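Local coordinates for protein L-threonine 3-dehydrogenase (Clostridioides difficile, PDB 7OL1) that probably oxidises L-threonine at its 3-hydroxyl group with NAD+ as cofactor, as an extended short-chain dehydrogenase of the epimerase/dehydratase family, at residues F133-N145 with Q157-E171. Sequence-based numbering, arbitrary orientation.
Sequences FFTPSSIAAFGEN and QRPNTMYGVTKVSGE
The end of strand 132-138 and the 3-10 turn 139-141 run along the first turns of helix 162-181, with Ala141 CA 4.4 Å from Gly164 CA, and the chain then continues past 157-159, where Gly143 CA lies 4.0 Å from Pro159 CA. Gly164 lets the backbones approach closely: its CA sits 3.3 Å from Ala140 O, a CA-H...O contact, while Pro159 CB comes against the same oxygen. Ala140 CB packs obliquely on the Tyr163 ring at CD2, and Ser138 CB faces the ring's hydroxyl end, 3.7 Å from Tyr163 OH. Tyr163 swings its ring out to this strand end with CG anti to the backbone N (chi1 177°). Ser138, Tyr163 and Lys167 fit the Ser-Tyr-Lys pattern of the short-chain dehydrogenases, with Tyr163 and Lys167 as its YxxxK pair on the helix packed beside the end of strand 132-138 in the Rossmann-type sheet; by family they probably form the catalytic group. Lys167 bends at chi2 and chi3, which lays CD over Ser137 CA and brings NZ to 3.6 Å from Pro136 O. Ser137 OG donates to Glu171 OE1 (2.5 Å), on the lone pair directed away from OE2. That other oxygen is met on its syn side by Gln157 NE2, 27° out of the carboxylate plane but close to the Gln157 amide plane, and also forms salt bridges with Arg189 and with Arg158 of the second subunit. The carboxylate thus joins strand end, loop and dimer interface, and these partners should favour its charged form. Ala141 CB touches Val168 CG2, and Gln157 CG touches both Ala141 O and, obliquely, the Phe142 ring, 4.0 Å from Phe142 CD1. Thr161 caps the helix, its OG1 accepting from Gly164 N.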
loop_
_atom_site.group_PDB
_atom_site.type_symbol
_atom_site.label_atom_id
_atom_site.label_comp_id
_atom_site.label_asym_id
_atom_site.label_seq_id
_atom_site.Cartn_x
_atom_site.Cartn_y
_atom_site.Cartn_z
ATOM N N PHE A 133 -4.389 19.045 -1.784
ATOM C CA PHE A 133 -3.294 18.123 -2.135
ATOM C C PHE A 133 -3.794 17.099 -3.167
ATOM O O PHE A 133 -4.513 16.132 -2.840
ATOM C CB PHE A 133 -2.698 17.515 -0.859
ATOM C CG PHE A 133 -1.351 16.894 -1.135
ATOM C CD1 PHE A 133 -0.201 17.654 -1.097
ATOM C CD2 PHE A 133 -1.244 15.573 -1.537
ATOM C CE1 PHE A 133 1.027 17.091 -1.391
ATOM C CE2 PHE A 133 -0.015 15.019 -1.850
ATOM C CZ PHE A 133 1.120 15.784 -1.784
ATOM N N PHE A 134 -3.389 17.305 -4.410
ATOM C CA PHE A 134 -3.662 16.404 -5.540
ATOM C C PHE A 134 -2.432 15.544 -5.846
ATOM O O PHE A 134 -1.430 16.091 -6.191
ATOM C CB PHE A 134 -4.060 17.213 -6.762
ATOM C CG PHE A 134 -4.474 16.359 -7.926
ATOM C CD1 PHE A 134 -3.518 15.822 -8.777
ATOM C CD2 PHE A 134 -5.804 16.067 -8.143
ATOM C CE1 PHE A 134 -3.887 15.037 -9.849
ATOM C CE2 PHE A 134 -6.175 15.276 -9.212
ATOM C CZ PHE A 134 -5.218 14.771 -10.064
ATOM N N THR A 135 -2.581 14.224 -5.775
ATOM C CA THR A 135 -1.617 13.201 -6.221
ATOM C C THR A 135 -2.241 12.360 -7.329
ATOM O O THR A 135 -3.278 11.752 -7.142
ATOM C CB THR A 135 -1.318 12.216 -5.094
ATOM O OG1 THR A 135 -1.473 12.904 -3.848
ATOM C CG2 THR A 135 0.030 11.554 -5.272
ATOM N N PRO A 136 -1.615 12.253 -8.506
ATOM C CA PRO A 136 -2.077 11.334 -9.524
ATOM C C PRO A 136 -1.655 9.914 -9.159
ATOM O O PRO A 136 -0.663 9.782 -8.524
ATOM C CB PRO A 136 -1.350 11.782 -10.788
ATOM C CG PRO A 136 -0.083 12.437 -10.293
ATOM C CD PRO A 136 -0.398 12.973 -8.910
ATOM N N SER A 137 -2.504 8.949 -9.510
ATOM C CA SER A 137 -2.315 7.483 -9.402
ATOM C C SER A 137 -2.411 6.927 -10.814
ATOM O O SER A 137 -2.295 7.740 -11.723
ATOM C CB SER A 137 -3.315 6.875 -8.472
ATOM O OG SER A 137 -2.974 5.527 -8.210
ATOM N N SER A 138 -2.589 5.624 -11.012
ATOM C CA SER A 138 -2.422 4.999 -12.358
ATOM C C SER A 138 -3.207 3.688 -12.446
ATOM O O SER A 138 -3.352 3.003 -11.395
ATOM C CB SER A 138 -0.931 4.750 -12.630
ATOM O OG SER A 138 -0.671 4.227 -13.933
ATOM N N ILE A 139 -3.587 3.305 -13.665
ATOM C CA ILE A 139 -4.001 1.908 -14.000
ATOM C C ILE A 139 -2.991 0.939 -13.390
ATOM O O ILE A 139 -3.386 -0.230 -13.153
ATOM C CB ILE A 139 -4.133 1.661 -15.512
ATOM C CG1 ILE A 139 -3.206 2.577 -16.325
ATOM C CG2 ILE A 139 -5.584 1.789 -15.928
ATOM C CD1 ILE A 139 -3.041 2.200 -17.798
ATOM N N ALA A 140 -1.750 1.389 -13.151
ATOM C CA ALA A 140 -0.643 0.526 -12.670
ATOM C C ALA A 140 -0.916 0.062 -11.233
ATOM O O ALA A 140 -0.324 -0.972 -10.808
ATOM C CB ALA A 140 0.669 1.240 -12.820
ATOM N N ALA A 141 -1.852 0.720 -10.552
ATOM C CA ALA A 141 -2.297 0.381 -9.180
ATOM C C ALA A 141 -3.255 -0.811 -9.175
ATOM O O ALA A 141 -3.905 -0.983 -8.132
ATOM C CB ALA A 141 -3.006 1.570 -8.581
ATOM N N PHE A 142 -3.419 -1.512 -10.306
ATOM C CA PHE A 142 -4.266 -2.725 -10.481
ATOM C C PHE A 142 -3.386 -3.940 -10.867
ATOM O O PHE A 142 -2.442 -3.776 -11.699
ATOM C CB PHE A 142 -5.351 -2.438 -11.523
ATOM C CG PHE A 142 -6.443 -1.481 -11.102
ATOM C CD1 PHE A 142 -7.191 -1.703 -9.966
ATOM C CD2 PHE A 142 -6.772 -0.384 -11.883
ATOM C CE1 PHE A 142 -8.194 -0.820 -9.597
ATOM C CE2 PHE A 142 -7.769 0.504 -11.510
ATOM C CZ PHE A 142 -8.473 0.293 -10.358
ATOM N N GLY A 143 -3.719 -5.129 -10.320
ATOM C CA GLY A 143 -3.025 -6.424 -10.530
ATOM C C GLY A 143 -3.569 -7.282 -11.679
ATOM O O GLY A 143 -4.372 -6.775 -12.492
ATOM N N GLU A 144 -3.128 -8.548 -11.759
ATOM C CA GLU A 144 -3.442 -9.485 -12.880
ATOM C C GLU A 144 -4.872 -9.973 -12.723
ATOM O O GLU A 144 -5.523 -10.136 -13.760
ATOM C CB GLU A 144 -2.501 -10.689 -12.945
ATOM C CG GLU A 144 -1.518 -10.612 -14.111
ATOM C CD GLU A 144 -0.120 -11.141 -13.812
ATOM O OE1 GLU A 144 -0.021 -12.223 -13.191
ATOM O OE2 GLU A 144 0.872 -10.460 -14.179
ATOM N N ASN A 145 -5.303 -10.138 -11.468
ATOM C CA ASN A 145 -6.657 -10.564 -11.028
ATOM C C ASN A 145 -7.575 -9.377 -10.747
ATOM O O ASN A 145 -8.696 -9.564 -10.251
ATOM C CB ASN A 145 -6.640 -11.304 -9.692
ATOM C CG ASN A 145 -5.454 -12.216 -9.515
ATOM O OD1 ASN A 145 -5.067 -12.919 -10.452
ATOM N ND2 ASN A 145 -4.882 -12.183 -8.315
ATOM N N GLN A 157 -6.456 -4.581 -5.593
ATOM C CA GLN A 157 -5.233 -3.802 -5.934
ATOM C C GLN A 157 -4.017 -4.539 -5.361
ATOM O O GLN A 157 -3.638 -4.290 -4.142
ATOM C CB GLN A 157 -5.351 -2.376 -5.384
ATOM C CG GLN A 157 -6.420 -1.543 -6.082
ATOM C CD GLN A 157 -6.622 -0.191 -5.443
ATOM O OE1 GLN A 157 -7.166 -0.065 -4.339
ATOM N NE2 GLN A 157 -6.217 0.842 -6.164
ATOM N N ARG A 158 -3.478 -5.454 -6.176
ATOM C CA ARG A 158 -2.232 -6.210 -5.882
ATOM C C ARG A 158 -1.307 -6.192 -7.098
ATOM O O ARG A 158 -1.070 -7.236 -7.704
ATOM C CB ARG A 158 -2.534 -7.658 -5.495
ATOM C CG ARG A 158 -3.576 -7.805 -4.398
ATOM C CD ARG A 158 -3.087 -7.577 -2.983
ATOM N NE ARG A 158 -1.839 -8.284 -2.737
ATOM C CZ ARG A 158 -1.387 -8.558 -1.528
ATOM N NH1 ARG A 158 -2.091 -8.213 -0.458
ATOM N NH2 ARG A 158 -0.239 -9.198 -1.392
ATOM N N PRO A 159 -0.686 -5.039 -7.454
ATOM C CA PRO A 159 0.198 -4.970 -8.619
ATOM C C PRO A 159 1.571 -5.557 -8.271
ATOM O O PRO A 159 1.902 -5.651 -7.119
ATOM C CB PRO A 159 0.213 -3.468 -8.907
ATOM C CG PRO A 159 0.182 -2.873 -7.525
ATOM C CD PRO A 159 -0.736 -3.767 -6.718
ATOM N N ASN A 160 2.310 -5.971 -9.294
ATOM C CA ASN A 160 3.601 -6.710 -9.202
ATOM C C ASN A 160 4.749 -5.820 -9.717
ATOM O O ASN A 160 5.884 -6.330 -9.825
ATOM C CB ASN A 160 3.527 -8.011 -10.017
ATOM C CG ASN A 160 3.253 -7.775 -11.499
ATOM O OD1 ASN A 160 2.634 -6.788 -11.906
ATOM N ND2 ASN A 160 3.705 -8.681 -12.341
ATOM N N THR A 161 4.461 -4.568 -10.102
ATOM C CA THR A 161 5.451 -3.507 -10.452
ATOM C C THR A 161 5.700 -2.607 -9.229
ATOM O O THR A 161 4.742 -2.423 -8.408
ATOM C CB THR A 161 4.958 -2.639 -11.613
ATOM O OG1 THR A 161 3.842 -1.861 -11.179
ATOM C CG2 THR A 161 4.553 -3.444 -12.827
ATOM N N MET A 162 6.919 -2.059 -9.091
ATOM C CA MET A 162 7.260 -1.159 -7.952
ATOM C C MET A 162 6.460 0.128 -8.131
ATOM O O MET A 162 5.934 0.621 -7.121
ATOM C CB MET A 162 8.758 -0.846 -7.869
ATOM C CG MET A 162 9.136 0.246 -6.867
ATOM S SD MET A 162 8.800 -0.151 -5.138
ATOM C CE MET A 162 10.063 -1.377 -4.811
ATOM N N TYR A 163 6.324 0.627 -9.365
ATOM C CA TYR A 163 5.510 1.845 -9.613
ATOM C C TYR A 163 4.105 1.614 -9.041
ATOM O O TYR A 163 3.637 2.419 -8.187
ATOM C CB TYR A 163 5.462 2.229 -11.088
ATOM C CG TYR A 163 4.588 3.423 -11.366
ATOM C CD1 TYR A 163 4.614 4.523 -10.541
ATOM C CD2 TYR A 163 3.723 3.457 -12.446
ATOM C CE1 TYR A 163 3.801 5.617 -10.771
ATOM C CE2 TYR A 163 2.919 4.554 -12.704
ATOM C CZ TYR A 163 2.960 5.633 -11.855
ATOM O OH TYR A 163 2.201 6.727 -12.058
ATOM N N GLY A 164 3.465 0.511 -9.445
ATOM C CA GLY A 164 2.117 0.157 -8.960
ATOM C C GLY A 164 2.059 0.100 -7.448
ATOM O O GLY A 164 1.157 0.682 -6.824
ATOM N N VAL A 165 3.006 -0.573 -6.837
ATOM C CA VAL A 165 2.992 -0.676 -5.355
ATOM C C VAL A 165 3.006 0.728 -4.744
ATOM O O VAL A 165 2.365 0.911 -3.702
ATOM C CB VAL A 165 4.201 -1.494 -4.897
ATOM C CG1 VAL A 165 4.438 -1.380 -3.391
ATOM C CG2 VAL A 165 4.055 -2.932 -5.364
ATOM N N THR A 166 3.775 1.663 -5.319
ATOM C CA THR A 166 3.941 3.009 -4.728
ATOM C C THR A 166 2.589 3.720 -4.868
ATOM O O THR A 166 2.173 4.349 -3.882
ATOM C CB THR A 166 5.146 3.793 -5.277
ATOM O OG1 THR A 166 5.043 4.110 -6.661
ATOM C CG2 THR A 166 6.456 3.065 -5.101
ATOM N N LYS A 167 1.879 3.521 -5.982
ATOM C CA LYS A 167 0.555 4.154 -6.249
ATOM C C LYS A 167 -0.530 3.597 -5.294
ATOM O O LYS A 167 -1.342 4.404 -4.701
ATOM C CB LYS A 167 0.264 4.035 -7.742
ATOM C CG LYS A 167 1.176 4.896 -8.613
ATOM C CD LYS A 167 1.176 6.398 -8.263
ATOM C CE LYS A 167 2.217 6.840 -7.238
ATOM N NZ LYS A 167 1.972 8.208 -6.720
ATOM N N VAL A 168 -0.508 2.308 -4.996
ATOM C CA VAL A 168 -1.496 1.788 -4.019
ATOM C C VAL A 168 -1.158 2.326 -2.637
ATOM O O VAL A 168 -2.087 2.759 -1.947
ATOM C CB VAL A 168 -1.571 0.254 -4.010
ATOM C CG1 VAL A 168 -2.515 -0.215 -2.913
ATOM C CG2 VAL A 168 -1.947 -0.269 -5.381
ATOM N N SER A 169 0.097 2.179 -2.205
ATOM C CA SER A 169 0.599 2.679 -0.893
ATOM C C SER A 169 0.196 4.144 -0.730
ATOM O O SER A 169 -0.288 4.519 0.357
ATOM C CB SER A 169 2.082 2.530 -0.768
ATOM O OG SER A 169 2.435 1.167 -0.661
ATOM N N GLY A 170 0.343 4.918 -1.803
ATOM C CA GLY A 170 0.001 6.351 -1.826
ATOM C C GLY A 170 -1.493 6.614 -1.737
ATOM O O GLY A 170 -1.871 7.512 -0.979
ATOM N N GLU A 171 -2.314 5.901 -2.508
ATOM C CA GLU A 171 -3.794 6.024 -2.386
ATOM C C GLU A 171 -4.159 5.854 -0.905
ATOM O O GLU A 171 -4.795 6.767 -0.334
ATOM C CB GLU A 171 -4.509 5.029 -3.291
ATOM C CG GLU A 171 -4.559 5.455 -4.749
ATOM C CD GLU A 171 -5.162 4.404 -5.681
ATOM O OE1 GLU A 171 -4.843 4.424 -6.885
ATOM O OE2 GLU A 171 -5.962 3.564 -5.201
HETATM O O HOH W 1 -0.248 -8.749 -10.591
#